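Local coordinates for mandelate racemase / muconate lactonizing enzyme (PDB 2POD), which is of unknown function but belongs to the mandelate racemase/muconate lactonizing branch of the enolase superfamily, binds a sodium ion and is possibly a lyase, at residues 309-320 with 336-345; 119-127 with 149-157. All blocks are in the same frame, centred on the assembly; numbering follows the deposited sequence.

Contact 1 of 2, residues 309-320 with 336-345; sequences ASMAEAWHLPVA and LSLNAPNALV
Asn342 projects its side-chain amide into the angle between helix 301-314 and the chain that leaves it toward strand 319-321, touching Ala309, Glu313 and Leu317. With chi1 at 66°, CG sits between its own backbone N and carbonyl carbon, which carries ND2 in between two carbonyl groups of the other segment. The bond from Asn342 ND2 to Leu317 O is 3.0 Å long and nearly straight (173° at the hydrogen), and it lies in both the carbonyl plane and the amide plane. The second, from Asn342 ND2 to Ala309 O at 3.0 Å, is weak because it is strongly bent. Beside the amide runs the extended chain of Glu313; Glu313 CB lies 3.9 Å from Asn342 CG, and the carboxylate and amide planes are 19° apart. Water 1 sits between these two groups, within bonding distance of Asn342 OD1 (2.7 Å) and Glu313 OE1, and the latter also forms a salt bridge with Arg277 of a neighbouring subunit. Pro341 crosses the end of Glu313 at about a right angle. Beyond the amide, a single bridge pairs Val319 with Ala343: Val319 N donates to Asn342 O (3.0 Å), and Leu344 N returns a bond to Val319 O of 2.9 Å. Pro318 and Leu344 then lie side by side, pointing the same way, and Pro318 CB lies 3.7 Å from Leu344 CG. The buried Asn342 thus uses backbone and side chain together, fixing the rotation of its amide while joining the Schellman-ended helix to the strand that follows it; through Glu313 this polar network reaches a subunit interface.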
ATOM      1  N   ALA B 309      -9.191  14.795  21.116  1.00 38.71           N
ATOM      2  CA  ALA B 309      -8.854  13.918  22.239  1.00 39.86           C
ATOM      3  C   ALA B 309      -9.545  12.556  22.165  1.00 37.44           C
ATOM      4  O   ALA B 309      -8.922  11.524  22.409  1.00 36.28           O
ATOM      5  CB  ALA B 309      -9.156  14.606  23.575  1.00 42.42           C
ATOM      6  N   SER B 310     -10.828  12.568  21.814  1.00 37.99           N
ATOM      7  CA  SER B 310     -11.614  11.348  21.745  1.00 42.70           C
ATOM      8  C   SER B 310     -11.293  10.511  20.506  1.00 41.98           C
ATOM      9  O   SER B 310     -11.401   9.290  20.546  1.00 43.71           O
ATOM     10  CB  SER B 310     -13.109  11.659  21.853  1.00 43.53           C
ATOM     11  OG  SER B 310     -13.534  12.541  20.832  1.00 56.77           O
HETATM   12  N   MSE B 311     -10.887  11.176  19.423  1.00 44.72           N
HETATM   13  CA  MSE B 311     -10.272  10.524  18.256  1.00 45.43           C
HETATM   14  C   MSE B 311      -8.964   9.814  18.590  1.00 43.80           C
HETATM   15  O   MSE B 311      -8.802   8.635  18.286  1.00 47.14           O
HETATM   16  CB  MSE B 311      -9.975  11.552  17.170  1.00 48.01           C
HETATM   17  CG  MSE B 311     -11.029  11.694  16.113  1.00 54.71           C
HETATM   18 SE   MSE B 311     -10.326  12.648  14.574  1.00 74.76          SE
HETATM   19  CE  MSE B 311      -9.355  11.207  13.735  1.00 62.76           C
ATOM     20  N   ALA B 312      -8.034  10.551  19.194  1.00 36.21           N
ATOM     21  CA  ALA B 312      -6.727  10.029  19.584  1.00 36.90           C
ATOM     22  C   ALA B 312      -6.792   8.785  20.470  1.00 39.68           C
ATOM     23  O   ALA B 312      -5.913   7.929  20.388  1.00 40.84           O
ATOM     24  CB  ALA B 312      -5.908  11.115  20.267  1.00 36.85           C
ATOM     25  N   GLU B 313      -7.829   8.703  21.312  1.00 42.23           N
ATOM     26  CA  GLU B 313      -8.070   7.539  22.175  1.00 42.70           C
ATOM     27  C   GLU B 313      -8.332   6.280  21.351  1.00 40.41           C
ATOM     28  O   GLU B 313      -7.838   5.201  21.693  1.00 40.98           O
ATOM     29  CB  GLU B 313      -9.233   7.803  23.143  1.00 45.86           C
ATOM     30  CG  GLU B 313      -9.292   6.867  24.365  1.00 48.34           C
ATOM     31  CD  GLU B 313     -10.527   7.099  25.250  1.00 54.12           C
ATOM     32  OE1 GLU B 313     -11.173   8.161  25.117  1.00 57.16           O
ATOM     33  OE2 GLU B 313     -10.852   6.219  26.083  1.00 49.98           O
ATOM     34  N   ALA B 314      -9.077   6.429  20.252  1.00 38.61           N
ATOM     35  CA  ALA B 314      -9.290   5.331  19.294  1.00 37.21           C
ATOM     36  C   ALA B 314      -8.019   4.800  18.611  1.00 37.21           C
ATOM     37  O   ALA B 314      -8.012   3.681  18.095  1.00 43.99           O
ATOM     38  CB  ALA B 314     -10.347   5.705  18.267  1.00 37.66           C
ATOM     39  N   TRP B 315      -6.950   5.595  18.611  1.00 36.57           N
ATOM     40  CA  TRP B 315      -5.658   5.160  18.086  1.00 35.90           C
ATOM     41  C   TRP B 315      -4.689   4.792  19.224  1.00 40.38           C
ATOM     42  O   TRP B 315      -3.482   4.615  18.993  1.00 37.36           O
ATOM     43  CB  TRP B 315      -5.048   6.249  17.205  1.00 37.90           C
ATOM     44  CG  TRP B 315      -5.436   6.185  15.739  1.00 40.19           C
ATOM     45  CD1 TRP B 315      -4.653   5.762  14.699  1.00 36.67           C
ATOM     46  CD2 TRP B 315      -6.684   6.583  15.161  1.00 34.84           C
ATOM     47  NE1 TRP B 315      -5.343   5.864  13.512  1.00 42.01           N
ATOM     48  CE2 TRP B 315      -6.588   6.373  13.766  1.00 32.92           C
ATOM     49  CE3 TRP B 315      -7.877   7.098  15.687  1.00 42.31           C
ATOM     50  CZ2 TRP B 315      -7.641   6.653  12.892  1.00 33.47           C
ATOM     51  CZ3 TRP B 315      -8.919   7.387  14.818  1.00 36.47           C
ATOM     52  CH2 TRP B 315      -8.798   7.153  13.435  1.00 36.96           C
ATOM     53  N   HIS B 316      -5.239   4.686  20.439  1.00 39.29           N
ATOM     54  CA  HIS B 316      -4.519   4.285  21.661  1.00 39.36           C
ATOM     55  C   HIS B 316      -3.463   5.301  22.059  1.00 39.74           C
ATOM     56  O   HIS B 316      -2.428   4.946  22.628  1.00 36.62           O
ATOM     57  CB  HIS B 316      -3.907   2.875  21.557  1.00 40.33           C
ATOM     58  CG  HIS B 316      -4.883   1.811  21.172  1.00 46.57           C
ATOM     59  ND1 HIS B 316      -4.913   1.253  19.913  1.00 49.72           N
ATOM     60  CD2 HIS B 316      -5.860   1.194  21.881  1.00 41.66           C
ATOM     61  CE1 HIS B 316      -5.864   0.340  19.859  1.00 36.90           C
ATOM     62  NE2 HIS B 316      -6.456   0.287  21.040  1.00 47.01           N
ATOM     63  N   LEU B 317      -3.732   6.568  21.750  1.00 39.52           N
ATOM     64  CA  LEU B 317      -2.771   7.631  21.998  1.00 41.40           C
ATOM     65  C   LEU B 317      -3.242   8.562  23.110  1.00 38.99           C
ATOM     66  O   LEU B 317      -4.438   8.847  23.212  1.00 40.36           O
ATOM     67  CB  LEU B 317      -2.449   8.405  20.710  1.00 39.11           C
ATOM     68  CG  LEU B 317      -1.904   7.595  19.535  1.00 34.59           C
ATOM     69  CD1 LEU B 317      -1.440   8.517  18.439  1.00 29.48           C
ATOM     70  CD2 LEU B 317      -0.790   6.629  19.940  1.00 30.70           C
ATOM     71  N   PRO B 318      -2.305   9.015  23.967  1.00 38.88           N
ATOM     72  CA  PRO B 318      -2.618  10.058  24.927  1.00 39.43           C
ATOM     73  C   PRO B 318      -2.551  11.462  24.361  1.00 42.87           C
ATOM     74  O   PRO B 318      -1.694  11.753  23.518  1.00 45.14           O
ATOM     75  CB  PRO B 318      -1.570   9.868  26.022  1.00 37.71           C
ATOM     76  CG  PRO B 318      -0.426   9.174  25.372  1.00 37.37           C
ATOM     77  CD  PRO B 318      -0.914   8.538  24.100  1.00 40.07           C
ATOM     78  N   VAL B 319      -3.458  12.317  24.834  1.00 42.74           N
ATOM     79  CA  VAL B 319      -3.366  13.762  24.624  1.00 47.83           C
ATOM     80  C   VAL B 319      -2.598  14.468  25.751  1.00 46.30           C
ATOM     81  O   VAL B 319      -2.776  14.152  26.933  1.00 43.58           O
ATOM     82  CB  VAL B 319      -4.771  14.394  24.367  1.00 51.70           C
ATOM     83  CG1 VAL B 319      -4.753  15.915  24.492  1.00 54.53           C
ATOM     84  CG2 VAL B 319      -5.249  14.015  22.985  1.00 50.00           C
ATOM     85  N   ALA B 320      -1.723  15.393  25.364  1.00 44.95           N
ATOM     86  CA  ALA B 320      -1.113  16.337  26.291  1.00 44.02           C
ATOM     87  C   ALA B 320      -1.388  17.769  25.827  1.00 46.89           C
ATOM     88  O   ALA B 320      -0.759  18.241  24.879  1.00 49.62           O
ATOM     89  CB  ALA B 320       0.392  16.086  26.394  1.00 41.06           C
ATOM     90  N   LEU B 336      -9.882  20.390  30.178  1.00 41.72           N
ATOM     91  CA  LEU B 336      -9.779  19.304  29.184  1.00 40.94           C
ATOM     92  C   LEU B 336      -9.012  18.096  29.724  1.00 39.16           C
ATOM     93  O   LEU B 336      -9.424  16.949  29.538  1.00 44.64           O
ATOM     94  CB  LEU B 336      -9.163  19.807  27.857  1.00 40.27           C
ATOM     95  CG  LEU B 336      -8.781  18.767  26.784  1.00 41.95           C
ATOM     96  CD1 LEU B 336     -10.023  18.155  26.146  1.00 46.38           C
ATOM     97  CD2 LEU B 336      -7.847  19.335  25.712  1.00 41.79           C
ATOM     98  N   SER B 337      -7.913  18.367  30.417  1.00 38.35           N
ATOM     99  CA  SER B 337      -7.069  17.333  30.989  1.00 37.93           C
ATOM    100  C   SER B 337      -7.736  16.557  32.114  1.00 44.00           C
ATOM    101  O   SER B 337      -7.334  15.426  32.418  1.00 50.67           O
ATOM    102  CB  SER B 337      -5.779  17.950  31.506  1.00 38.56           C
ATOM    103  OG  SER B 337      -4.987  18.383  30.426  1.00 40.71           O
ATOM    104  N   LEU B 338      -8.740  17.170  32.738  1.00 43.05           N
ATOM    105  CA  LEU B 338      -9.519  16.513  33.783  1.00 43.56           C
ATOM    106  C   LEU B 338     -10.615  15.657  33.162  1.00 39.70           C
ATOM    107  O   LEU B 338     -10.929  14.585  33.660  1.00 36.86           O
ATOM    108  CB  LEU B 338     -10.114  17.556  34.739  1.00 43.00           C
ATOM    109  CG  LEU B 338      -9.437  17.794  36.099  1.00 46.42           C
ATOM    110  CD1 LEU B 338      -7.945  18.048  36.009  1.00 33.22           C
ATOM    111  CD2 LEU B 338     -10.124  18.921  36.863  1.00 44.75           C
ATOM    112  N   ASN B 339     -11.177  16.129  32.056  1.00 43.56           N
ATOM    113  CA  ASN B 339     -12.228  15.394  31.373  1.00 44.73           C
ATOM    114  C   ASN B 339     -11.740  14.179  30.591  1.00 45.17           C
ATOM    115  O   ASN B 339     -12.321  13.105  30.704  1.00 44.42           O
ATOM    116  CB  ASN B 339     -13.038  16.292  30.448  1.00 39.58           C
ATOM    117  CG  ASN B 339     -13.848  15.492  29.450  1.00 45.96           C
ATOM    118  OD1 ASN B 339     -14.858  14.878  29.806  1.00 45.98           O
ATOM    119  ND2 ASN B 339     -13.389  15.460  28.199  1.00 46.49           N
ATOM    120  N   ALA B 340     -10.698  14.364  29.780  1.00 45.16           N
ATOM    121  CA  ALA B 340     -10.300  13.355  28.789  1.00 39.98           C
ATOM    122  C   ALA B 340      -9.737  12.098  29.457  1.00 41.37           C
ATOM    123  O   ALA B 340      -8.771  12.181  30.215  1.00 46.15           O
ATOM    124  CB  ALA B 340      -9.298  13.935  27.800  1.00 38.95           C
ATOM    125  N   PRO B 341     -10.352  10.929  29.186  1.00 40.03           N
ATOM    126  CA  PRO B 341      -9.840   9.647  29.681  1.00 39.49           C
ATOM    127  C   PRO B 341      -8.408   9.352  29.214  1.00 40.63           C
ATOM    128  O   PRO B 341      -7.656   8.656  29.910  1.00 41.57           O
ATOM    129  CB  PRO B 341     -10.812   8.624  29.084  1.00 39.94           C
ATOM    130  CG  PRO B 341     -12.035   9.394  28.750  1.00 42.78           C
ATOM    131  CD  PRO B 341     -11.569  10.759  28.373  1.00 36.38           C
ATOM    132  N   ASN B 342      -8.035   9.889  28.053  1.00 40.21           N
ATOM    133  CA  ASN B 342      -6.677   9.733  27.544  1.00 44.58           C
ATOM    134  C   ASN B 342      -5.694  10.872  27.819  1.00 38.85           C
ATOM    135  O   ASN B 342      -4.612  10.882  27.255  1.00 43.22           O
ATOM    136  CB  ASN B 342      -6.682   9.367  26.056  1.00 40.48           C
ATOM    137  CG  ASN B 342      -7.226  10.467  25.195  1.00 44.75           C
ATOM    138  OD1 ASN B 342      -8.196  11.130  25.562  1.00 44.97           O
ATOM    139  ND2 ASN B 342      -6.611  10.669  24.033  1.00 45.58           N
ATOM    140  N   ALA B 343      -6.044  11.811  28.692  1.00 41.34           N
ATOM    141  CA  ALA B 343      -5.089  12.860  29.085  1.00 41.69           C
ATOM    142  C   ALA B 343      -3.874  12.329  29.859  1.00 40.18           C
ATOM    143  O   ALA B 343      -4.012  11.499  30.745  1.00 43.01           O
ATOM    144  CB  ALA B 343      -5.784  13.954  29.846  1.00 45.60           C
ATOM    145  N   LEU B 344      -2.681  12.784  29.485  1.00 46.39           N
ATOM    146  CA  LEU B 344      -1.428  12.211  30.001  1.00 47.81           C
ATOM    147  C   LEU B 344      -0.833  13.142  31.051  1.00 50.06           C
ATOM    148  O   LEU B 344      -0.653  12.765  32.217  1.00 50.10           O
ATOM    149  CB  LEU B 344      -0.418  12.039  28.859  1.00 47.27           C
ATOM    150  CG  LEU B 344       0.701  10.983  28.789  1.00 47.89           C
ATOM    151  CD1 LEU B 344       1.867  11.541  27.974  1.00 32.80           C
ATOM    152  CD2 LEU B 344       1.190  10.411  30.120  1.00 41.20           C
ATOM    153  N   VAL B 345      -0.513  14.354  30.605  1.00 48.50           N
ATOM    154  CA  VAL B 345       0.035  15.399  31.453  1.00 51.90           C
ATOM    155  C   VAL B 345      -0.591  16.715  31.041  1.00 50.26           C
ATOM    156  O   VAL B 345      -1.135  16.833  29.947  1.00 55.37           O
ATOM    157  CB  VAL B 345       1.581  15.516  31.339  1.00 52.29           C
ATOM    158  CG1 VAL B 345       2.267  14.593  32.331  1.00 57.39           C
ATOM    159  CG2 VAL B 345       2.060  15.241  29.916  1.00 56.36           C
TER
HETATM  160  O   HOH W   1     -10.787  10.907  25.042  1.00 56.31           O

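Contact 2 of 2, residues 119-127 with 149-157; sequences TYNTCAGPH and RYDDLNAFL
Phe156 has CG between its backbone N and carbonyl carbon (chi1 89°), which turns the ring back to Cys123, while Asp152, one turn earlier, has CG anti to its carbonyl carbon (chi1 -74°), carrying the carboxylate toward Asn121. Cys123 O comes up to the edge of the phenyl ring in its plane, 3.3 Å from Phe156 CE1, while Cys123 CB packs 3.7 Å from Phe156 CD1. Cys123 O also meets Leu153 CA at 3.3 Å, a CA-H...O contact with the first turn of the helix. Asp152 CB lies 3.4 Å from Ala124 O. The Asp152 carboxylate stands almost perpendicular to the amide of Asn121, the planes being 84° apart, and water 2 beside them donates to Ala124 O (3.2 Å). Arg350 holds both polar ends, through a salt bridge to Asp152 OD2 and a backbone N-H to Asn121 OD1. Farther out, Leu153 CB approaches Gly125 N at 3.6 Å and Pro126 CD rests 3.4 Å from Tyr150 O. The inverse gamma turn centred on Cys123 bends the chain as it leaves strand 117-122, across the start of helix 152-158. The side chain of Ala124 is about 10 Å from the bound sodium ion. Strand 117-122 pairs in parallel with 174-177 and 346-348, and the contact joins its C-terminal end to helix 152-158, consistent with the (beta/alpha) barrel of the enolase superfamily, whose active site lies at the C-terminal ends of the strands.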
ATOM      1  N   THR B 119       1.360  17.309  36.309  1.00 50.34           N
ATOM      2  CA  THR B 119       1.914  18.400  35.528  1.00 48.14           C
ATOM      3  C   THR B 119       3.363  18.116  35.158  1.00 44.71           C
ATOM      4  O   THR B 119       4.006  17.272  35.774  1.00 45.05           O
ATOM      5  CB  THR B 119       1.751  19.761  36.249  1.00 50.73           C
ATOM      6  OG1 THR B 119       1.801  20.818  35.287  1.00 56.10           O
ATOM      7  CG2 THR B 119       2.831  19.980  37.320  1.00 53.55           C
ATOM      8  N   TYR B 120       3.849  18.791  34.123  1.00 43.51           N
ATOM      9  CA  TYR B 120       5.272  18.842  33.815  1.00 43.63           C
ATOM     10  C   TYR B 120       5.678  20.280  33.569  1.00 45.07           C
ATOM     11  O   TYR B 120       4.866  21.089  33.111  1.00 47.57           O
ATOM     12  CB  TYR B 120       5.633  17.947  32.614  1.00 44.12           C
ATOM     13  CG  TYR B 120       5.271  18.463  31.234  1.00 42.78           C
ATOM     14  CD1 TYR B 120       6.202  19.159  30.453  1.00 40.04           C
ATOM     15  CD2 TYR B 120       4.005  18.230  30.692  1.00 39.96           C
ATOM     16  CE1 TYR B 120       5.869  19.632  29.180  1.00 44.01           C
ATOM     17  CE2 TYR B 120       3.667  18.688  29.414  1.00 38.56           C
ATOM     18  CZ  TYR B 120       4.601  19.392  28.669  1.00 45.85           C
ATOM     19  OH  TYR B 120       4.277  19.841  27.408  1.00 41.96           O
ATOM     20  N   ASN B 121       6.933  20.598  33.875  1.00 48.69           N
ATOM     21  CA  ASN B 121       7.398  21.978  33.800  1.00 49.41           C
ATOM     22  C   ASN B 121       8.158  22.275  32.528  1.00 49.48           C
ATOM     23  O   ASN B 121       9.225  21.716  32.277  1.00 51.15           O
ATOM     24  CB  ASN B 121       8.221  22.375  35.028  1.00 51.25           C
ATOM     25  CG  ASN B 121       8.293  23.882  35.211  1.00 50.84           C
ATOM     26  OD1 ASN B 121       7.318  24.518  35.616  1.00 48.52           O
ATOM     27  ND2 ASN B 121       9.444  24.465  34.894  1.00 45.29           N
ATOM     28  N   THR B 122       7.590  23.156  31.717  1.00 50.31           N
ATOM     29  CA  THR B 122       8.301  23.700  30.577  1.00 50.35           C
ATOM     30  C   THR B 122       9.268  24.773  31.087  1.00 53.65           C
ATOM     31  O   THR B 122       8.849  25.836  31.557  1.00 50.71           O
ATOM     32  CB  THR B 122       7.303  24.234  29.527  1.00 52.61           C
ATOM     33  OG1 THR B 122       6.565  23.131  28.996  1.00 51.20           O
ATOM     34  CG2 THR B 122       7.999  24.957  28.381  1.00 47.14           C
ATOM     35  N   CYS B 123      10.562  24.468  31.001  1.00 53.85           N
ATOM     36  CA  CYS B 123      11.619  25.280  31.599  1.00 55.00           C
ATOM     37  C   CYS B 123      11.908  26.553  30.799  1.00 58.16           C
ATOM     38  O   CYS B 123      13.007  26.732  30.269  1.00 55.43           O
ATOM     39  CB  CYS B 123      12.896  24.448  31.767  1.00 52.18           C
ATOM     40  SG  CYS B 123      12.693  22.952  32.771  1.00 60.63           S
ATOM     41  N   ALA B 124      10.902  27.422  30.705  1.00 64.58           N
ATOM     42  CA  ALA B 124      11.052  28.773  30.166  1.00 68.16           C
ATOM     43  C   ALA B 124      11.395  29.755  31.283  1.00 73.75           C
ATOM     44  O   ALA B 124      11.034  29.537  32.446  1.00 74.21           O
ATOM     45  CB  ALA B 124       9.772  29.202  29.467  1.00 65.60           C
ATOM     46  N   GLY B 125      12.088  30.832  30.922  1.00 78.64           N
ATOM     47  CA  GLY B 125      12.244  31.985  31.807  1.00 83.31           C
ATOM     48  C   GLY B 125      11.018  32.886  31.815  1.00 87.39           C
ATOM     49  O   GLY B 125      10.162  32.775  30.928  1.00 86.15           O
ATOM     50  N   PRO B 126      10.925  33.784  32.819  1.00 90.09           N
ATOM     51  CA  PRO B 126       9.808  34.723  32.995  1.00 92.33           C
ATOM     52  C   PRO B 126       9.662  35.758  31.873  1.00 93.76           C
ATOM     53  O   PRO B 126      10.647  36.105  31.215  1.00 92.98           O
ATOM     54  CB  PRO B 126      10.141  35.426  34.320  1.00 92.50           C
ATOM     55  CG  PRO B 126      11.126  34.535  35.001  1.00 90.44           C
ATOM     56  CD  PRO B 126      11.923  33.931  33.894  1.00 90.64           C
ATOM     57  N   HIS B 127       8.430  36.224  31.667  1.00 96.98           N
ATOM     58  CA  HIS B 127       8.142  37.417  30.858  1.00100.24           C
ATOM     59  C   HIS B 127       8.160  38.670  31.743  1.00102.44           C
ATOM     60  O   HIS B 127       8.476  38.572  32.933  1.00102.51           O
ATOM     61  CB  HIS B 127       6.784  37.265  30.154  1.00100.19           C
ATOM     62  CG  HIS B 127       6.674  38.028  28.868  1.00102.41           C
ATOM     63  ND1 HIS B 127       7.325  37.644  27.713  1.00108.55           N
ATOM     64  CD2 HIS B 127       5.990  39.156  28.557  1.00101.54           C
ATOM     65  CE1 HIS B 127       7.046  38.502  26.747  1.00108.35           C
ATOM     66  NE2 HIS B 127       6.238  39.429  27.233  1.00103.91           N
ATOM     67  N   ARG B 149      14.176  32.558  42.619  1.00 95.23           N
ATOM     68  CA  ARG B 149      13.554  32.867  41.335  1.00 96.57           C
ATOM     69  C   ARG B 149      13.521  31.651  40.407  1.00 95.02           C
ATOM     70  O   ARG B 149      14.197  30.643  40.656  1.00 92.93           O
ATOM     71  CB  ARG B 149      14.244  34.065  40.662  1.00 98.46           C
ATOM     72  CG  ARG B 149      15.646  33.791  40.116  1.00105.40           C
ATOM     73  CD  ARG B 149      16.538  35.018  40.239  1.00115.27           C
ATOM     74  NE  ARG B 149      17.579  34.843  41.255  1.00122.51           N
ATOM     75  CZ  ARG B 149      18.878  35.065  41.056  1.00126.29           C
ATOM     76  NH1 ARG B 149      19.321  35.480  39.871  1.00125.53           N
ATOM     77  NH2 ARG B 149      19.741  34.875  42.047  1.00126.88           N
ATOM     78  N   TYR B 150      12.728  31.752  39.342  1.00 92.32           N
ATOM     79  CA  TYR B 150      12.592  30.668  38.375  1.00 87.90           C
ATOM     80  C   TYR B 150      13.250  31.029  37.046  1.00 87.06           C
ATOM     81  O   TYR B 150      12.577  31.347  36.057  1.00 88.13           O
ATOM     82  CB  TYR B 150      11.123  30.285  38.190  1.00 86.54           C
ATOM     83  CG  TYR B 150      10.419  29.839  39.457  1.00 82.52           C
ATOM     84  CD1 TYR B 150      11.000  28.901  40.315  1.00 75.67           C
ATOM     85  CD2 TYR B 150       9.165  30.349  39.790  1.00 78.65           C
ATOM     86  CE1 TYR B 150      10.352  28.489  41.474  1.00 72.47           C
ATOM     87  CE2 TYR B 150       8.510  29.944  40.944  1.00 76.59           C
ATOM     88  CZ  TYR B 150       9.106  29.014  41.780  1.00 80.57           C
ATOM     89  OH  TYR B 150       8.451  28.614  42.925  1.00 89.31           O
ATOM     90  N   ASP B 151      14.578  30.965  37.040  1.00 84.51           N
ATOM     91  CA  ASP B 151      15.399  31.344  35.894  1.00 81.54           C
ATOM     92  C   ASP B 151      15.623  30.131  34.978  1.00 77.55           C
ATOM     93  O   ASP B 151      16.759  29.746  34.705  1.00 77.53           O
ATOM     94  CB  ASP B 151      16.736  31.905  36.406  1.00 84.58           C
ATOM     95  CG  ASP B 151      17.500  32.683  35.348  1.00 87.02           C
ATOM     96  OD1 ASP B 151      16.866  33.362  34.511  1.00 89.31           O
ATOM     97  OD2 ASP B 151      18.747  32.609  35.361  1.00 94.08           O
ATOM     98  N   ASP B 152      14.527  29.540  34.502  1.00 73.36           N
ATOM     99  CA  ASP B 152      14.499  28.118  34.148  1.00 68.71           C
ATOM    100  C   ASP B 152      15.074  27.798  32.765  1.00 65.21           C
ATOM    101  O   ASP B 152      15.567  26.695  32.543  1.00 58.76           O
ATOM    102  CB  ASP B 152      13.084  27.545  34.296  1.00 69.35           C
ATOM    103  CG  ASP B 152      12.678  27.336  35.750  1.00 69.97           C
ATOM    104  OD1 ASP B 152      13.545  27.424  36.649  1.00 72.57           O
ATOM    105  OD2 ASP B 152      11.481  27.079  35.998  1.00 62.74           O
ATOM    106  N   LEU B 153      15.007  28.764  31.848  1.00 67.36           N
ATOM    107  CA  LEU B 153      15.712  28.685  30.567  1.00 70.11           C
ATOM    108  C   LEU B 153      17.227  28.672  30.741  1.00 71.23           C
ATOM    109  O   LEU B 153      17.906  27.795  30.205  1.00 74.01           O
ATOM    110  CB  LEU B 153      15.289  29.821  29.630  1.00 70.48           C
ATOM    111  CG  LEU B 153      16.057  29.955  28.308  1.00 78.46           C
ATOM    112  CD1 LEU B 153      15.516  29.013  27.237  1.00 82.77           C
ATOM    113  CD2 LEU B 153      16.062  31.398  27.820  1.00 88.74           C
ATOM    114  N   ASN B 154      17.745  29.644  31.492  1.00 70.76           N
ATOM    115  CA  ASN B 154      19.175  29.717  31.779  1.00 70.82           C
ATOM    116  C   ASN B 154      19.650  28.567  32.649  1.00 67.26           C
ATOM    117  O   ASN B 154      20.770  28.082  32.482  1.00 68.36           O
ATOM    118  CB  ASN B 154      19.540  31.059  32.421  1.00 73.44           C
ATOM    119  CG  ASN B 154      19.744  32.162  31.395  1.00 80.30           C
ATOM    120  OD1 ASN B 154      20.635  32.083  30.543  1.00 83.58           O
ATOM    121  ND2 ASN B 154      18.913  33.199  31.473  1.00 85.79           N
ATOM    122  N   ALA B 155      18.785  28.131  33.564  1.00 66.13           N
ATOM    123  CA  ALA B 155      19.031  26.942  34.370  1.00 65.63           C
ATOM    124  C   ALA B 155      19.291  25.678  33.536  1.00 66.39           C
ATOM    125  O   ALA B 155      20.301  25.014  33.757  1.00 68.78           O
ATOM    126  CB  ALA B 155      17.914  26.723  35.383  1.00 64.01           C
ATOM    127  N   PHE B 156      18.424  25.360  32.569  1.00 59.89           N
ATOM    128  CA  PHE B 156      18.670  24.182  31.719  1.00 59.54           C
ATOM    129  C   PHE B 156      19.865  24.271  30.769  1.00 61.74           C
ATOM    130  O   PHE B 156      20.479  23.250  30.439  1.00 60.11           O
ATOM    131  CB  PHE B 156      17.397  23.586  31.073  1.00 57.36           C
ATOM    132  CG  PHE B 156      17.006  24.173  29.723  1.00 44.16           C
ATOM    133  CD1 PHE B 156      15.851  24.939  29.605  1.00 37.95           C
ATOM    134  CD2 PHE B 156      17.729  23.886  28.565  1.00 42.95           C
ATOM    135  CE1 PHE B 156      15.449  25.456  28.374  1.00 42.47           C
ATOM    136  CE2 PHE B 156      17.345  24.408  27.326  1.00 52.44           C
ATOM    137  CZ  PHE B 156      16.199  25.191  27.230  1.00 45.92           C
ATOM    138  N   LEU B 157      20.190  25.490  30.348  1.00 63.38           N
ATOM    139  CA  LEU B 157      21.330  25.726  29.470  1.00 67.21           C
ATOM    140  C   LEU B 157      22.669  25.442  30.144  1.00 68.71           C
ATOM    141  O   LEU B 157      23.605  24.982  29.493  1.00 69.03           O
ATOM    142  CB  LEU B 157      21.298  27.148  28.905  1.00 67.13           C
ATOM    143  CG  LEU B 157      20.283  27.376  27.778  1.00 70.80           C
ATOM    144  CD1 LEU B 157      19.948  28.855  27.622  1.00 70.29           C
ATOM    145  CD2 LEU B 157      20.771  26.778  26.460  1.00 74.99           C
TER
HETATM  146  O   HOH W   2       9.446  27.836  34.678  1.00 52.22           O

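From the N terminus, the chain first runs through strand 117-122 and, after an excursion whose residues 129-148 are not modelled, returns at helix 152-158; contact 2 closes that loop. Only much later does contact 1 close its own, shorter loop, which holds most of helix 327-339, so the two are in series and neither nests nor crosses. Their centres lie 26 Å apart, yet they meet where Val345 CG2 packs 3.6 Å from Tyr120 CD2. Both reach the same sheet: strand 117-122 pairs in parallel with 346-348 on one hand and 174-177 on the other, while strand 319-321 pairs with 289-294. Together they tie helices 301-314, 327-339 and 152-158 to it.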